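Side-chain contacts in exopolyphosphatase (Aquifex aeolicus, PDB 1T6C), which probably hydrolyses phosphoanhydride bonds, as an actin-fold member of the exopolyphosphatase and guanosine pentaphosphate phosphohydrolase family: residues E72-K75 and L76-E79; I216-L219 and A220-Y224. All coordinates share one frame; numbering follows the deposited sequence.

Contact 1 (E72-K75 and L76-E79)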
# COMPACT_ATOMS: atom_id res chain seq x y z
N GLU A 72 -9.26 -3.55 21.58
CA GLU A 72 -8.84 -4.94 21.45
C GLU A 72 -7.38 -5.02 21.03
O GLU A 72 -6.63 -5.79 21.60
CB GLU A 72 -9.75 -5.66 20.48
CG GLU A 72 -11.15 -5.80 21.07
CD GLU A 72 -12.23 -6.13 20.07
OE1 GLU A 72 -11.91 -6.44 18.89
OE2 GLU A 72 -13.43 -6.10 20.48
N TYR A 73 -6.97 -4.13 20.13
CA TYR A 73 -5.56 -4.10 19.72
C TYR A 73 -4.67 -3.65 20.86
O TYR A 73 -3.62 -4.20 21.07
CB TYR A 73 -5.37 -3.19 18.51
CG TYR A 73 -5.95 -3.71 17.20
CD1 TYR A 73 -6.50 -4.99 17.09
CD2 TYR A 73 -5.86 -2.93 16.07
CE1 TYR A 73 -7.04 -5.43 15.89
CE2 TYR A 73 -6.34 -3.36 14.88
CZ TYR A 73 -6.93 -4.62 14.79
OH TYR A 73 -7.40 -5.03 13.59
N LYS A 74 -5.11 -2.68 21.64
CA LYS A 74 -4.31 -2.22 22.77
C LYS A 74 -4.14 -3.34 23.83
O LYS A 74 -3.08 -3.47 24.42
CB LYS A 74 -4.96 -0.97 23.40
CG LYS A 74 -4.19 -0.32 24.56
CD LYS A 74 -2.75 0.04 24.21
CE LYS A 74 -2.11 0.97 25.28
NZ LYS A 74 -2.24 0.44 26.67
N LYS A 75 -5.15 -4.17 24.01
CA LYS A 75 -5.10 -5.29 24.96
C LYS A 75 -4.02 -6.29 24.51
O LYS A 75 -3.28 -6.81 25.35
CB LYS A 75 -6.46 -5.99 25.05
CG LYS A 75 -7.44 -5.29 25.94
CD LYS A 75 -8.78 -6.04 25.96
CE LYS A 75 -9.84 -5.26 26.74
NZ LYS A 75 -11.23 -5.74 26.46
N LEU A 76 -3.95 -6.54 23.21
CA LEU A 76 -2.92 -7.41 22.64
C LEU A 76 -1.54 -6.80 22.82
O LEU A 76 -0.60 -7.48 23.22
CB LEU A 76 -3.17 -7.70 21.17
CG LEU A 76 -4.42 -8.53 20.88
CD1 LEU A 76 -4.73 -8.52 19.39
CD2 LEU A 76 -4.26 -9.96 21.38
N ILE A 77 -1.40 -5.51 22.56
CA ILE A 77 -0.11 -4.83 22.73
C ILE A 77 0.37 -4.96 24.18
O ILE A 77 1.53 -5.23 24.44
CB ILE A 77 -0.30 -3.35 22.30
CG1 ILE A 77 -0.34 -3.29 20.77
CG2 ILE A 77 0.69 -2.42 22.96
CD1 ILE A 77 -0.82 -1.99 20.27
N ASP A 78 -0.56 -4.80 25.12
CA ASP A 78 -0.26 -4.93 26.55
C ASP A 78 0.15 -6.36 26.92
O ASP A 78 1.20 -6.57 27.54
CB ASP A 78 -1.51 -4.54 27.38
CG ASP A 78 -1.89 -3.05 27.30
OD1 ASP A 78 -1.10 -2.23 26.73
OD2 ASP A 78 -2.98 -2.62 27.78
N GLU A 79 -0.64 -7.33 26.49
CA GLU A 79 -0.38 -8.75 26.86
C GLU A 79 0.94 -9.24 26.25
O GLU A 79 1.69 -10.00 26.91
CB GLU A 79 -1.57 -9.65 26.46
CG GLU A 79 -1.40 -11.15 26.74
CD GLU A 79 -2.02 -11.64 28.05
OE1 GLU A 79 -2.74 -10.86 28.71
OE2 GLU A 79 -1.87 -12.86 28.37
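Lys74 and Asp78, one turn apart on a helix, are joined by a salt bridge, with NZ of Lys74 2.9 Å from OD1 of Asp78. OD1 offers its syn lone pair, on the side of OD2, and OD2 of Asp78 takes a second, weak bond at 3.3 Å from NZ of Lys74. Bends at chi2 (55°) and chi4 (52°) bring NZ of the lysine, whose chain starts away from the next turn, back to the carboxylate oxygens of Asp78; on the way CD of Lys74 comes to 4.4 Å from CG2 of Ile77. OD1 of Asp78 also sits 3.3 Å from O of Lys74, a meeting of two acceptors that the ammonium charge would tend to offset. With an alanine here instead of Lys74, Asp78 would probably lose its charge mate and be freer to turn. Both residues belong to the last turns of helix 60-79, which packs on strands 23-32 and 35-45 of the five-stranded sheet of the actin-like fold. Leu76 serves that side: its CG lies 3.6 Å from O of Glu72, and its side chain reaches Leu26, Leu40 and Arg42. Lys75 instead runs extended beyond CG on the exposed surface, while its O receives N of Glu79 at 2.9 Å.

Contact 2 (I216-L219 and A220-Y224)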
# COMPACT_ATOMS: atom_id res chain seq x y z
N ILE A 216 0.62 -5.33 -7.78
CA ILE A 216 1.90 -5.90 -8.21
C ILE A 216 2.22 -7.25 -7.53
O ILE A 216 2.82 -8.14 -8.15
CB ILE A 216 3.02 -4.85 -8.09
CG1 ILE A 216 4.18 -5.21 -9.02
CG2 ILE A 216 3.43 -4.67 -6.65
CD1 ILE A 216 3.89 -4.98 -10.49
N THR A 217 1.79 -7.45 -6.29
CA THR A 217 2.02 -8.73 -5.64
C THR A 217 1.10 -9.78 -6.25
O THR A 217 1.49 -10.93 -6.38
CB THR A 217 1.84 -8.70 -4.11
OG1 THR A 217 0.58 -8.10 -3.75
CG2 THR A 217 2.91 -7.83 -3.45
N THR A 218 -0.13 -9.41 -6.60
CA THR A 218 -1.00 -10.34 -7.33
C THR A 218 -0.41 -10.70 -8.66
O THR A 218 -0.39 -11.87 -9.02
CB THR A 218 -2.38 -9.74 -7.50
OG1 THR A 218 -2.97 -9.52 -6.21
CG2 THR A 218 -3.29 -10.71 -8.23
N LEU A 219 0.15 -9.72 -9.38
CA LEU A 219 0.81 -9.99 -10.66
C LEU A 219 1.97 -10.95 -10.52
O LEU A 219 2.11 -11.90 -11.29
CB LEU A 219 1.28 -8.68 -11.30
CG LEU A 219 0.51 -7.99 -12.40
CD1 LEU A 219 1.50 -7.20 -13.23
CD2 LEU A 219 -0.28 -8.92 -13.30
N ALA A 220 2.79 -10.75 -9.48
CA ALA A 220 3.90 -11.64 -9.22
C ALA A 220 3.42 -13.05 -8.93
O ALA A 220 3.97 -14.02 -9.46
CB ALA A 220 4.76 -11.10 -8.08
N ALA A 221 2.38 -13.20 -8.12
CA ALA A 221 1.81 -14.52 -7.85
C ALA A 221 1.30 -15.17 -9.13
O ALA A 221 1.47 -16.35 -9.34
CB ALA A 221 0.68 -14.42 -6.81
N LEU A 222 0.64 -14.40 -9.98
CA LEU A 222 0.17 -14.93 -11.27
C LEU A 222 1.33 -15.37 -12.16
O LEU A 222 1.35 -16.52 -12.68
CB LEU A 222 -0.72 -13.89 -11.97
CG LEU A 222 -2.06 -13.56 -11.31
CD1 LEU A 222 -2.71 -12.38 -12.01
CD2 LEU A 222 -2.99 -14.76 -11.34
N GLU A 223 2.33 -14.50 -12.32
CA GLU A 223 3.47 -14.78 -13.21
C GLU A 223 4.24 -16.04 -12.79
O GLU A 223 4.59 -16.86 -13.64
CB GLU A 223 4.41 -13.59 -13.28
CG GLU A 223 5.64 -13.82 -14.13
CD GLU A 223 5.34 -14.12 -15.58
OE1 GLU A 223 4.25 -13.75 -16.08
OE2 GLU A 223 6.20 -14.74 -16.22
N TYR A 224 4.41 -16.20 -11.49
CA TYR A 224 5.23 -17.25 -10.93
C TYR A 224 4.44 -18.44 -10.39
O TYR A 224 5.02 -19.31 -9.75
CB TYR A 224 6.19 -16.66 -9.90
CG TYR A 224 7.21 -15.78 -10.59
CD1 TYR A 224 8.18 -16.35 -11.41
CD2 TYR A 224 7.14 -14.38 -10.52
CE1 TYR A 224 9.11 -15.54 -12.08
CE2 TYR A 224 8.07 -13.58 -11.19
CZ TYR A 224 9.05 -14.16 -11.96
OH TYR A 224 9.95 -13.40 -12.66
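The ring of Tyr224 has CG of the adjacent Glu223 on one face, 3.8 Å above the ring plane and displaced toward the rim; Leu239 and Lys237 also touch this side chain. The other flat group, the carboxylate of Glu223, is fixed through both oxygens, OE1 by NE1 of Trp247 and OE2 by NE2 of Gln243, so helix 241-251 holds its rotation. Between the turns, the side-chain contact is apolar: Thr218 and Leu222 lie alongside each other, pointing the same way, with CG2 of Thr218 4.2 Å from CD1 of Leu222. The chi1 of Thr218 (-62°) sets OG1 beside the backbone N, where it bonds O of Gly214, and thereby puts CG2 anti to that N, beside the carbonyl carbon. Leu222 CG also presses to 3.3 Å from O of Thr218, while its CD1 is 4.4 Å from CD2 of Leu219. Leu219 and Leu222 both pack against Trp247. Four consecutive helical bonds underlie this, the shortest from N of Glu223 to O of Leu219 at 2.8 Å, nearly straight at 166°; N of Tyr224 then takes O of Ala220 at 3.0 Å as the chain leaves helical geometry. Ile216 and Ala220 turn onto Val295, making this a sheet-covering helix of an actin-like alpha/beta domain, with Gly213 alone between it and strand 208-212.

How the contacts relate
From the N terminus, contact 1 comes first, in the final turns of helix 60-79, which follows strand 35-45 and precedes strand 84-89 in the chain. Contact 2 opens much later, in helix 214-223, after strand 208-212 of the six-stranded sheet. The two are in series, neither nested nor crossed, and each spans a helical turn instead of closing a long loop. The centres of contact 1 and contact 2 are 34 Å apart and their nearest atoms about 19 Å, without touching. Each helix flanks a different sheet, consistent with the two-domain actin-like fold. Contact 2 is nearer the calcium ion, about 11 Å from the side chain of Ile216; contact 1 lies away from that site.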